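Local coordinates for hypothetical protein Atu1826 (Agrobacterium tumefaciens, PDB 2I3D) that is of unknown function but is probably an alpha/beta hydrolase acting on a substrate that has not been identified, at residues N29-R34 with A107-D112; Q66-L71 with A127-G132; M137-L140 with E145-G148. One frame throughout, in Å; residues are numbered along the deposited sequence.

Contact 1 (N29-R34 with A107-D112)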
ATOM      1  N   ASN B  29     -18.489 -13.197 -10.915  1.00 28.10           N
ATOM      2  CA  ASN B  29     -18.615 -12.646 -12.250  1.00 29.03           C
ATOM      3  C   ASN B  29     -18.993 -11.198 -12.216  1.00 28.65           C
ATOM      4  O   ASN B  29     -19.952 -10.819 -11.544  1.00 29.43           O
ATOM      5  CB  ASN B  29     -19.654 -13.437 -13.062  1.00 30.08           C
ATOM      6  CG  ASN B  29     -19.172 -14.841 -13.407  1.00 34.03           C
ATOM      7  OD1 ASN B  29     -17.957 -15.095 -13.572  1.00 37.75           O
ATOM      8  ND2 ASN B  29     -20.119 -15.769 -13.512  1.00 38.18           N
ATOM      9  N   GLY B  30     -18.227 -10.384 -12.929  1.00 28.53           N
ATOM     10  CA  GLY B  30     -18.636  -9.012 -13.193  1.00 28.00           C
ATOM     11  C   GLY B  30     -18.973  -8.848 -14.664  1.00 28.09           C
ATOM     12  O   GLY B  30     -18.825  -9.799 -15.450  1.00 28.02           O
ATOM     13  N   PRO B  31     -19.407  -7.645 -15.059  1.00 28.10           N
ATOM     14  CA  PRO B  31     -19.711  -7.351 -16.447  1.00 27.71           C
ATOM     15  C   PRO B  31     -18.535  -7.544 -17.414  1.00 27.94           C
ATOM     16  O   PRO B  31     -18.754  -7.808 -18.602  1.00 28.40           O
ATOM     17  CB  PRO B  31     -20.133  -5.875 -16.404  1.00 28.04           C
ATOM     18  CG  PRO B  31     -20.627  -5.682 -15.018  1.00 28.32           C
ATOM     19  CD  PRO B  31     -19.699  -6.498 -14.179  1.00 28.15           C
ATOM     20  N   ALA B  32     -17.297  -7.444 -16.931  1.00 27.02           N
ATOM     21  CA  ALA B  32     -16.140  -7.492 -17.809  1.00 27.38           C
ATOM     22  C   ALA B  32     -15.440  -8.824 -17.717  1.00 27.13           C
ATOM     23  O   ALA B  32     -14.363  -9.011 -18.314  1.00 28.67           O
ATOM     24  CB  ALA B  32     -15.151  -6.364 -17.449  1.00 26.92           C
ATOM     25  N   GLY B  33     -16.004  -9.715 -16.917  1.00 25.77           N
ATOM     26  CA  GLY B  33     -15.433 -11.045 -16.709  1.00 25.69           C
ATOM     27  C   GLY B  33     -15.276 -11.343 -15.228  1.00 25.09           C
ATOM     28  O   GLY B  33     -16.027 -10.800 -14.385  1.00 25.50           O
ATOM     29  N   ARG B  34     -14.300 -12.194 -14.915  1.00 23.95           N
ATOM     30  CA  ARG B  34     -13.981 -12.621 -13.552  0.50 24.39           C
ATOM     31  C   ARG B  34     -13.534 -11.430 -12.706  1.00 23.35           C
ATOM     32  O   ARG B  34     -12.721 -10.618 -13.186  1.00 23.17           O
ATOM     33  CB  ARG B  34     -12.830 -13.651 -13.573  0.50 24.54           C
ATOM     34  CG  ARG B  34     -13.247 -15.081 -13.988  0.50 26.03           C
ATOM     35  CD  ARG B  34     -12.128 -16.099 -13.734  0.50 27.39           C
ATOM     36  NE  ARG B  34     -12.576 -17.468 -13.992  0.50 34.51           N
ATOM     37  CZ  ARG B  34     -11.773 -18.526 -14.074  0.50 30.70           C
ATOM     38  NH1 ARG B  34     -10.459 -18.392 -13.915  0.50 39.46           N
ATOM     39  NH2 ARG B  34     -12.288 -19.722 -14.324  0.50 38.67           N
ATOM     40  N   ALA B 107     -18.489  -2.825  -8.719  1.00 15.08           N
ATOM     41  CA  ALA B 107     -18.914  -2.708  -7.311  1.00 14.73           C
ATOM     42  C   ALA B 107     -20.382  -3.144  -7.103  1.00 14.65           C
ATOM     43  O   ALA B 107     -20.717  -3.798  -6.125  1.00 14.58           O
ATOM     44  CB  ALA B 107     -18.698  -1.229  -6.824  1.00 14.33           C
ATOM     45  N   ALA B 108     -21.261  -2.767  -8.033  1.00 16.95           N
ATOM     46  CA  ALA B 108     -22.649  -3.224  -7.994  1.00 17.33           C
ATOM     47  C   ALA B 108     -22.752  -4.748  -8.100  1.00 17.70           C
ATOM     48  O   ALA B 108     -23.517  -5.357  -7.353  1.00 17.58           O
ATOM     49  CB  ALA B 108     -23.438  -2.547  -9.116  1.00 17.23           C
ATOM     50  N   SER B 109     -21.959  -5.352  -8.994  1.00 18.46           N
ATOM     51  CA  SER B 109     -21.908  -6.811  -9.140  1.00 19.73           C
ATOM     52  C   SER B 109     -21.397  -7.472  -7.893  1.00 19.23           C
ATOM     53  O   SER B 109     -21.899  -8.535  -7.478  1.00 19.63           O
ATOM     54  CB  SER B 109     -21.024  -7.247 -10.305  1.00 20.21           C
ATOM     55  OG  SER B 109     -21.671  -7.010 -11.535  1.00 25.69           O
ATOM     56  N   ALA B 110     -20.388  -6.856  -7.300  1.00 18.06           N
ATOM     57  CA  ALA B 110     -19.837  -7.351  -6.032  1.00 17.80           C
ATOM     58  C   ALA B 110     -20.859  -7.350  -4.914  1.00 17.38           C
ATOM     59  O   ALA B 110     -21.042  -8.358  -4.223  1.00 18.93           O
ATOM     60  CB  ALA B 110     -18.586  -6.516  -5.606  1.00 17.32           C
ATOM     61  N   LEU B 111     -21.566  -6.220  -4.766  1.00 17.14           N
ATOM     62  CA  LEU B 111     -22.628  -6.113  -3.762  1.00 17.70           C
ATOM     63  C   LEU B 111     -23.770  -7.109  -4.018  1.00 18.70           C
ATOM     64  O   LEU B 111     -24.232  -7.777  -3.083  1.00 19.35           O
ATOM     65  CB  LEU B 111     -23.154  -4.673  -3.658  1.00 17.77           C
ATOM     66  CG  LEU B 111     -24.159  -4.457  -2.514  1.00 16.92           C
ATOM     67  CD1 LEU B 111     -23.750  -5.037  -1.103  1.00 17.00           C
ATOM     68  CD2 LEU B 111     -24.460  -2.960  -2.409  1.00 17.53           C
ATOM     69  N   ASP B 112     -24.145  -7.258  -5.288  1.00 20.01           N
ATOM     70  CA  ASP B 112     -25.195  -8.256  -5.658  1.00 21.80           C
ATOM     71  C   ASP B 112     -24.764  -9.672  -5.257  1.00 22.71           C
ATOM     72  O   ASP B 112     -25.566 -10.474  -4.720  1.00 24.30           O
ATOM     73  CB  ASP B 112     -25.455  -8.243  -7.171  1.00 21.74           C
ATOM     74  CG  ASP B 112     -26.180  -6.992  -7.651  1.00 22.70           C
ATOM     75  OD1 ASP B 112     -26.755  -6.208  -6.851  1.00 23.50           O
ATOM     76  OD2 ASP B 112     -26.207  -6.818  -8.881  1.00 24.31           O
TER
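S109 is the residue of 107-112 that meets P31, G30 and N29 at the tip of the N-terminal beta hairpin, where strand 25-30 turns back into strand 33-40. The hairpin tip is a type I turn from G30 to G33, closed by a pair of backbone hydrogen bonds, G30 N to G33 O at 2.7 Å and G33 N to G30 O at 3.2 Å, with P31 and A32 at its corner. Along helix 101-117, S109 turns its side chain toward the hairpin. Its OG sits beside the backbone N, with chi1 at -75°, and from there it reaches the proline ring at CD, 3.3 Å from P31 CD. CG of the same ring is more distant, 3.9 Å from S109 OG, so the hydroxyl meets the ring mainly at its CD corner. S109 CB, one bond back from the hydroxyl, faces the strand end, lying 3.9 Å from N29 O and 4.1 Å from G30 CA. The next two residues, A110 and L111, face back to the sheet, A110 packing on F28 in strand 25-30 and L111 on I49 and I51 in strand 49-53. D112 closes the segment at the surface, its OD1 in a salt bridge with R143. Chemically, the join is van der Waals contact on a small surface patch: the proline offers the hydroxyl only carbon, and S109 OG instead makes a weak hydrogen bond to S105 O, one turn back in its own helix. The hairpin tip therefore leans on the helix without a polar bond between the two segments.

Contact 2 (Q66-L71 with A127-G132)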
ATOM      1  N   GLN B  66      -2.630  -1.462   2.163  1.00 13.65           N
ATOM      2  CA  GLN B  66      -2.773  -1.604   3.635  0.60 12.67           C
ATOM      3  C   GLN B  66      -4.039  -0.925   4.168  1.00 12.90           C
ATOM      4  O   GLN B  66      -4.699  -1.457   5.025  1.00 12.69           O
ATOM      5  CB  GLN B  66      -1.543  -1.081   4.391  0.60 11.90           C
ATOM      6  CG  GLN B  66      -0.202  -1.727   3.940  0.60 12.32           C
ATOM      7  CD  GLN B  66      -0.222  -3.297   3.911  0.60 13.80           C
ATOM      8  OE1 GLN B  66      -1.059  -3.956   4.557  0.60 14.28           O
ATOM      9  NE2 GLN B  66       0.718  -3.874   3.181  0.60  9.81           N
ATOM     10  N   ILE B  67      -4.321   0.264   3.663  1.00 12.69           N
ATOM     11  CA  ILE B  67      -5.531   1.000   4.129  1.00 11.47           C
ATOM     12  C   ILE B  67      -6.804   0.222   3.751  1.00 11.41           C
ATOM     13  O   ILE B  67      -7.716   0.067   4.561  1.00 12.07           O
ATOM     14  CB  ILE B  67      -5.548   2.440   3.572  1.00 12.27           C
ATOM     15  CG1 ILE B  67      -4.418   3.267   4.224  1.00 11.89           C
ATOM     16  CG2 ILE B  67      -6.918   3.102   3.781  1.00 11.67           C
ATOM     17  CD1 ILE B  67      -4.234   4.621   3.564  1.00 13.74           C
ATOM     18  N   VAL B  68      -6.835  -0.309   2.521  1.00 11.25           N
ATOM     19  CA  VAL B  68      -7.959  -1.147   2.090  1.00 11.28           C
ATOM     20  C   VAL B  68      -8.123  -2.391   2.998  1.00 11.91           C
ATOM     21  O   VAL B  68      -9.235  -2.709   3.491  1.00 12.22           O
ATOM     22  CB  VAL B  68      -7.825  -1.535   0.607  1.00 11.46           C
ATOM     23  CG1 VAL B  68      -8.971  -2.495   0.254  1.00 11.49           C
ATOM     24  CG2 VAL B  68      -7.828  -0.246  -0.318  1.00 12.89           C
ATOM     25  N   TYR B  69      -7.009  -3.095   3.235  1.00 11.50           N
ATOM     26  CA  TYR B  69      -6.995  -4.252   4.150  1.00 12.06           C
ATOM     27  C   TYR B  69      -7.469  -3.881   5.559  1.00 12.56           C
ATOM     28  O   TYR B  69      -8.333  -4.547   6.114  1.00 12.25           O
ATOM     29  CB  TYR B  69      -5.595  -4.902   4.204  1.00 13.49           C
ATOM     30  CG  TYR B  69      -5.634  -6.030   5.188  1.00 14.50           C
ATOM     31  CD1 TYR B  69      -6.235  -7.246   4.840  1.00 16.80           C
ATOM     32  CD2 TYR B  69      -5.195  -5.861   6.494  1.00 16.59           C
ATOM     33  CE1 TYR B  69      -6.336  -8.254   5.747  1.00 18.71           C
ATOM     34  CE2 TYR B  69      -5.300  -6.897   7.425  1.00 17.80           C
ATOM     35  CZ  TYR B  69      -5.872  -8.083   7.028  1.00 18.53           C
ATOM     36  OH  TYR B  69      -6.009  -9.128   7.903  1.00 23.04           O
ATOM     37  N   GLN B  70      -6.897  -2.806   6.123  1.00 11.91           N
ATOM     38  CA  GLN B  70      -7.319  -2.372   7.460  1.00 13.36           C
ATOM     39  C   GLN B  70      -8.801  -1.991   7.531  1.00 13.31           C
ATOM     40  O   GLN B  70      -9.458  -2.290   8.526  1.00 13.13           O
ATOM     41  CB  GLN B  70      -6.462  -1.211   7.921  1.00 14.25           C
ATOM     42  CG  GLN B  70      -5.006  -1.661   8.188  1.00 15.18           C
ATOM     43  CD  GLN B  70      -4.894  -2.530   9.389  1.00 18.93           C
ATOM     44  OE1 GLN B  70      -5.571  -2.292  10.429  1.00 22.35           O
ATOM     45  NE2 GLN B  70      -4.102  -3.595   9.269  1.00 22.44           N
ATOM     46  N   LEU B  71      -9.341  -1.354   6.490  1.00 12.61           N
ATOM     47  CA  LEU B  71     -10.767  -1.071   6.497  1.00 12.51           C
ATOM     48  C   LEU B  71     -11.550  -2.385   6.504  1.00 12.87           C
ATOM     49  O   LEU B  71     -12.508  -2.543   7.258  1.00 13.16           O
ATOM     50  CB  LEU B  71     -11.175  -0.230   5.276  1.00 11.98           C
ATOM     51  CG  LEU B  71     -10.728   1.252   5.318  1.00 11.24           C
ATOM     52  CD1 LEU B  71     -10.748   1.898   3.934  1.00 14.61           C
ATOM     53  CD2 LEU B  71     -11.633   2.061   6.335  1.00 12.60           C
ATOM     54  N   ALA B 127     -17.009   1.412   2.091  1.00 12.16           N
ATOM     55  CA  ALA B 127     -15.842   2.192   2.508  1.00 11.38           C
ATOM     56  C   ALA B 127     -14.915   2.223   1.313  1.00 11.24           C
ATOM     57  O   ALA B 127     -14.611   1.152   0.753  1.00 12.79           O
ATOM     58  CB  ALA B 127     -15.163   1.539   3.700  1.00 11.83           C
ATOM     59  N   GLY B 128     -14.485   3.409   0.891  1.00 10.99           N
ATOM     60  CA  GLY B 128     -13.637   3.535  -0.298  1.00 10.22           C
ATOM     61  C   GLY B 128     -12.456   4.464  -0.050  1.00 10.59           C
ATOM     62  O   GLY B 128     -12.584   5.419   0.699  1.00 11.59           O
ATOM     63  N   TYR B 129     -11.324   4.195  -0.696  1.00  9.88           N
ATOM     64  CA  TYR B 129     -10.125   5.023  -0.526  1.00 10.97           C
ATOM     65  C   TYR B 129      -9.725   5.608  -1.873  1.00 11.85           C
ATOM     66  O   TYR B 129      -9.557   4.878  -2.859  1.00 11.59           O
ATOM     67  CB  TYR B 129      -9.036   4.107   0.091  1.00 11.03           C
ATOM     68  CG  TYR B 129      -7.664   4.714   0.142  1.00 11.17           C
ATOM     69  CD1 TYR B 129      -7.482   6.091   0.308  1.00 11.36           C
ATOM     70  CD2 TYR B 129      -6.534   3.892   0.029  1.00 13.71           C
ATOM     71  CE1 TYR B 129      -6.146   6.657   0.320  1.00 11.50           C
ATOM     72  CE2 TYR B 129      -5.243   4.433   0.030  1.00 15.27           C
ATOM     73  CZ  TYR B 129      -5.062   5.787   0.170  1.00 13.97           C
ATOM     74  OH  TYR B 129      -3.758   6.217   0.201  1.00 15.46           O
ATOM     75  N   SER B 130      -9.619   6.937  -1.929  1.00 11.40           N
ATOM     76  CA  SER B 130      -9.214   7.650  -3.103  1.00 11.55           C
ATOM     77  C   SER B 130     -10.242   7.445  -4.242  1.00 10.70           C
ATOM     78  O   SER B 130     -11.434   7.712  -4.037  1.00 11.00           O
ATOM     79  CB  SER B 130      -7.775   7.272  -3.489  1.00 11.19           C
ATOM     80  OG  SER B 130      -7.199   8.219  -4.382  1.00 12.52           O
ATOM     81  N   PHE B 131      -9.804   6.963  -5.419  1.00 11.27           N
ATOM     82  CA  PHE B 131     -10.769   6.641  -6.492  1.00 11.67           C
ATOM     83  C   PHE B 131     -11.907   5.728  -5.951  1.00 10.57           C
ATOM     84  O   PHE B 131     -13.077   5.878  -6.320  1.00 11.75           O
ATOM     85  CB  PHE B 131     -10.007   5.978  -7.633  1.00 10.98           C
ATOM     86  CG  PHE B 131     -10.878   5.387  -8.735  1.00 11.64           C
ATOM     87  CD1 PHE B 131     -11.199   6.134  -9.852  1.00 13.27           C
ATOM     88  CD2 PHE B 131     -11.215   4.041  -8.706  1.00 13.37           C
ATOM     89  CE1 PHE B 131     -11.925   5.548 -10.890  1.00 12.16           C
ATOM     90  CE2 PHE B 131     -11.937   3.442  -9.738  1.00 13.47           C
ATOM     91  CZ  PHE B 131     -12.297   4.198 -10.811  1.00 13.17           C
ATOM     92  N   GLY B 132     -11.557   4.775  -5.075  1.00 10.53           N
ATOM     93  CA  GLY B 132     -12.544   3.914  -4.447  1.00  9.47           C
ATOM     94  C   GLY B 132     -13.637   4.678  -3.689  1.00  9.33           C
ATOM     95  O   GLY B 132     -14.762   4.195  -3.629  1.00 10.78           O
TER
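I67 lies over one face of the Y129 ring, where helix 66-77 packs on strand 124-129 of the alpha/beta-hydrolase sheet, Y129 being the first x of the probable nucleophile elbow G128-x-S130-x-G132. The helix and strand segments run nearly antiparallel, at 170°, with their axes 9.0 Å apart. The isoleucine side chain crosses the tyrosine at about a right angle. With CG1 beside the backbone N (chi1 -69°) and the chain beyond it extended, CD1 is carried toward the phenol end of the ring and makes an off-centre CH-pi contact, 4.1 Å from I67 CD1 to the Y129 centroid. The other branch covers the root of the ring, I67 CG2 being 3.9 Å from Y129 CD2. With CG anti to the backbone N (chi1 171°), the Y129 ring is laid alongside the helix, which turns one face to I67. V68 approaches from the edge instead, with V68 CG2 close to the ring plane and 4.3 Å from Y129 CD2. One helical turn after I67, L71 extends CD1 to 4.4 Å from A127 CB, a looser touch that continues the apolar layer toward M150 and I152. Beyond the strand, S130 OG hydrogen-bonds H212 NE2, consistent with a Ser-His-Asp triad completed by D179. The tyrosine hydroxyl is tied to the same histidine residue, through a hydrogen bond between Y129 OH and H212 O.

Contact 3 (M137-L140 with E145-G148)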
HETATM    1  N   MSE B 137     -19.212   6.321  -3.285  1.00  9.96           N
HETATM    2  CA  MSE B 137     -20.309   7.279  -3.107  0.70 11.21           C
HETATM    3  C   MSE B 137     -21.321   7.172  -4.261  1.00 11.44           C
HETATM    4  O   MSE B 137     -22.516   7.439  -4.060  1.00 12.89           O
HETATM    5  CB  MSE B 137     -19.806   8.702  -2.830  0.70 11.51           C
HETATM    6  CG  MSE B 137     -18.985   8.768  -1.523  0.70 11.36           C
HETATM    7 SE   MSE B 137     -18.645  10.541  -0.844  0.52 13.58          SE
HETATM    8  CE  MSE B 137     -20.363  10.805   0.076  0.70 12.63           C
ATOM      9  N   GLN B 138     -20.850   6.775  -5.451  1.00 11.33           N
ATOM     10  CA  GLN B 138     -21.769   6.541  -6.555  1.00 13.04           C
ATOM     11  C   GLN B 138     -22.630   5.302  -6.223  1.00 13.27           C
ATOM     12  O   GLN B 138     -23.846   5.267  -6.492  1.00 14.85           O
ATOM     13  CB  GLN B 138     -20.999   6.322  -7.849  1.00 12.60           C
ATOM     14  CG  GLN B 138     -20.343   7.599  -8.376  1.00 12.92           C
ATOM     15  CD  GLN B 138     -19.580   7.325  -9.671  1.00 15.93           C
ATOM     16  OE1 GLN B 138     -20.193   7.076 -10.730  1.00 16.44           O
ATOM     17  NE2 GLN B 138     -18.238   7.309  -9.573  1.00 15.39           N
ATOM     18  N   LEU B 139     -22.019   4.282  -5.629  1.00 13.08           N
ATOM     19  CA  LEU B 139     -22.799   3.077  -5.302  1.00 14.74           C
ATOM     20  C   LEU B 139     -23.850   3.425  -4.223  1.00 14.92           C
ATOM     21  O   LEU B 139     -25.017   3.012  -4.303  1.00 16.23           O
ATOM     22  CB  LEU B 139     -21.876   1.962  -4.831  1.00 15.61           C
ATOM     23  CG  LEU B 139     -22.552   0.618  -4.533  1.00 16.40           C
ATOM     24  CD1 LEU B 139     -23.077  -0.014  -5.839  1.00 18.84           C
ATOM     25  CD2 LEU B 139     -21.553  -0.301  -3.825  1.00 18.29           C
ATOM     26  N   LEU B 140     -23.425   4.209  -3.229  1.00 15.18           N
ATOM     27  CA  LEU B 140     -24.303   4.717  -2.177  1.00 15.87           C
ATOM     28  C   LEU B 140     -25.534   5.395  -2.771  1.00 17.34           C
ATOM     29  O   LEU B 140     -26.671   5.119  -2.378  1.00 16.95           O
ATOM     30  CB  LEU B 140     -23.503   5.748  -1.360  1.00 16.13           C
ATOM     31  CG  LEU B 140     -24.262   6.614  -0.333  1.00 16.22           C
ATOM     32  CD1 LEU B 140     -24.643   5.745   0.828  1.00 17.27           C
ATOM     33  CD2 LEU B 140     -23.427   7.774   0.143  1.00 16.89           C
ATOM     34  N   GLU B 145     -30.144   0.485   0.329  1.00 20.23           N
ATOM     35  CA  GLU B 145     -29.808  -0.311   1.500  1.00 19.72           C
ATOM     36  C   GLU B 145     -28.490   0.159   2.169  1.00 18.83           C
ATOM     37  O   GLU B 145     -28.145  -0.299   3.286  1.00 19.70           O
ATOM     38  CB  GLU B 145     -29.785  -1.833   1.183  1.00 20.08           C
ATOM     39  CG  GLU B 145     -28.642  -2.271   0.248  1.00 20.39           C
ATOM     40  CD  GLU B 145     -28.953  -2.164  -1.263  1.00 21.94           C
ATOM     41  OE1 GLU B 145     -29.752  -1.319  -1.699  1.00 22.89           O
ATOM     42  OE2 GLU B 145     -28.368  -2.945  -2.035  1.00 25.41           O
ATOM     43  N   ILE B 146     -27.773   1.054   1.486  1.00 17.73           N
ATOM     44  CA  ILE B 146     -26.465   1.510   1.997  1.00 16.50           C
ATOM     45  C   ILE B 146     -26.683   2.629   2.999  1.00 16.18           C
ATOM     46  O   ILE B 146     -27.020   3.739   2.613  1.00 17.21           O
ATOM     47  CB  ILE B 146     -25.523   1.919   0.890  1.00 15.68           C
ATOM     48  CG1 ILE B 146     -25.168   0.673   0.033  1.00 16.48           C
ATOM     49  CG2 ILE B 146     -24.232   2.460   1.519  1.00 17.85           C
ATOM     50  CD1 ILE B 146     -24.211   0.915  -1.128  1.00 17.54           C
ATOM     51  N   GLU B 147     -26.508   2.329   4.280  1.00 14.98           N
ATOM     52  CA  GLU B 147     -26.900   3.295   5.322  0.60 15.86           C
ATOM     53  C   GLU B 147     -25.736   4.057   5.957  1.00 15.03           C
ATOM     54  O   GLU B 147     -25.941   4.948   6.795  1.00 13.96           O
ATOM     55  CB  GLU B 147     -27.774   2.632   6.389  0.60 16.86           C
ATOM     56  CG  GLU B 147     -27.092   1.604   7.243  0.60 18.09           C
ATOM     57  CD  GLU B 147     -28.041   1.021   8.288  0.60 25.24           C
ATOM     58  OE1 GLU B 147     -27.732   1.123   9.484  0.60 24.10           O
ATOM     59  OE2 GLU B 147     -29.112   0.485   7.896  0.60 23.81           O
ATOM     60  N   GLY B 148     -24.518   3.744   5.516  1.00 12.92           N
ATOM     61  CA  GLY B 148     -23.339   4.467   6.025  1.00 11.24           C
ATOM     62  C   GLY B 148     -22.230   4.326   5.021  1.00 11.08           C
ATOM     63  O   GLY B 148     -22.173   3.343   4.254  1.00 11.93           O
TER
HETATM   64  O   HOH W   1     -28.226   5.015   0.212  1.00 21.98           O
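L140 and I146 bring their CA atoms to 5.7 Å, the nearest CA pair between 137-140 and 145-148. Both segments belong to the beta-alpha-beta unit formed by strand 124-129, helix 131-142 and strand 146-152, and the contact lies where the chain leaves the helix and re-enters the sheet. I146 points at the helix and splits its two branches between two leucines. L140 CD1 comes in against the flank of the CG2 branch, which is anti to the backbone N, and lies 3.4 Å from I146 CG2, closer than usual van der Waals contact, so the two methyls are pressed together. The longer branch leaves beside the backbone N (chi1 -65°) and runs out extended, which sets I146 CD1 3.8 Å from L139 CG and 4.0 Å from L139 CD2; here the side chains cross at about a right angle. The isoleucine also packs on C124 and V126 of strand 124-129 and on L111 of helix 101-117, so it is buried among helices and sheet. L140 reaches on to F149 and S169. A water lies 3.0 Å from each of the carbonyl oxygens L140 O and I146 O, within hydrogen-bonding reach of both, though it may not serve both at once; I146 O also accepts a hydrogen bond from S169 OG.

In the fold
All three contacts reach one mixed sheet, the core of the alpha/beta-hydrolase fold. Contact 1 lies at the surface near the edge strand 25-30, contact 2 is deepest, and contact 3 lies between helix 131-142 and strand 146-152. Their centres are about 15 to 18 Å apart. Contacts 1 and 2 interleave along the chain and do not touch; contact 3 comes after both have closed. Contacts 2 and 3 share helix 131-142 and use neighbouring strands. Contacts 1 and 3 meet directly, A108 CA lying 3.9 Å from L139 CD1. Helix 101-117 thus connects the N-terminal hairpin to the helix that follows the probable nucleophile.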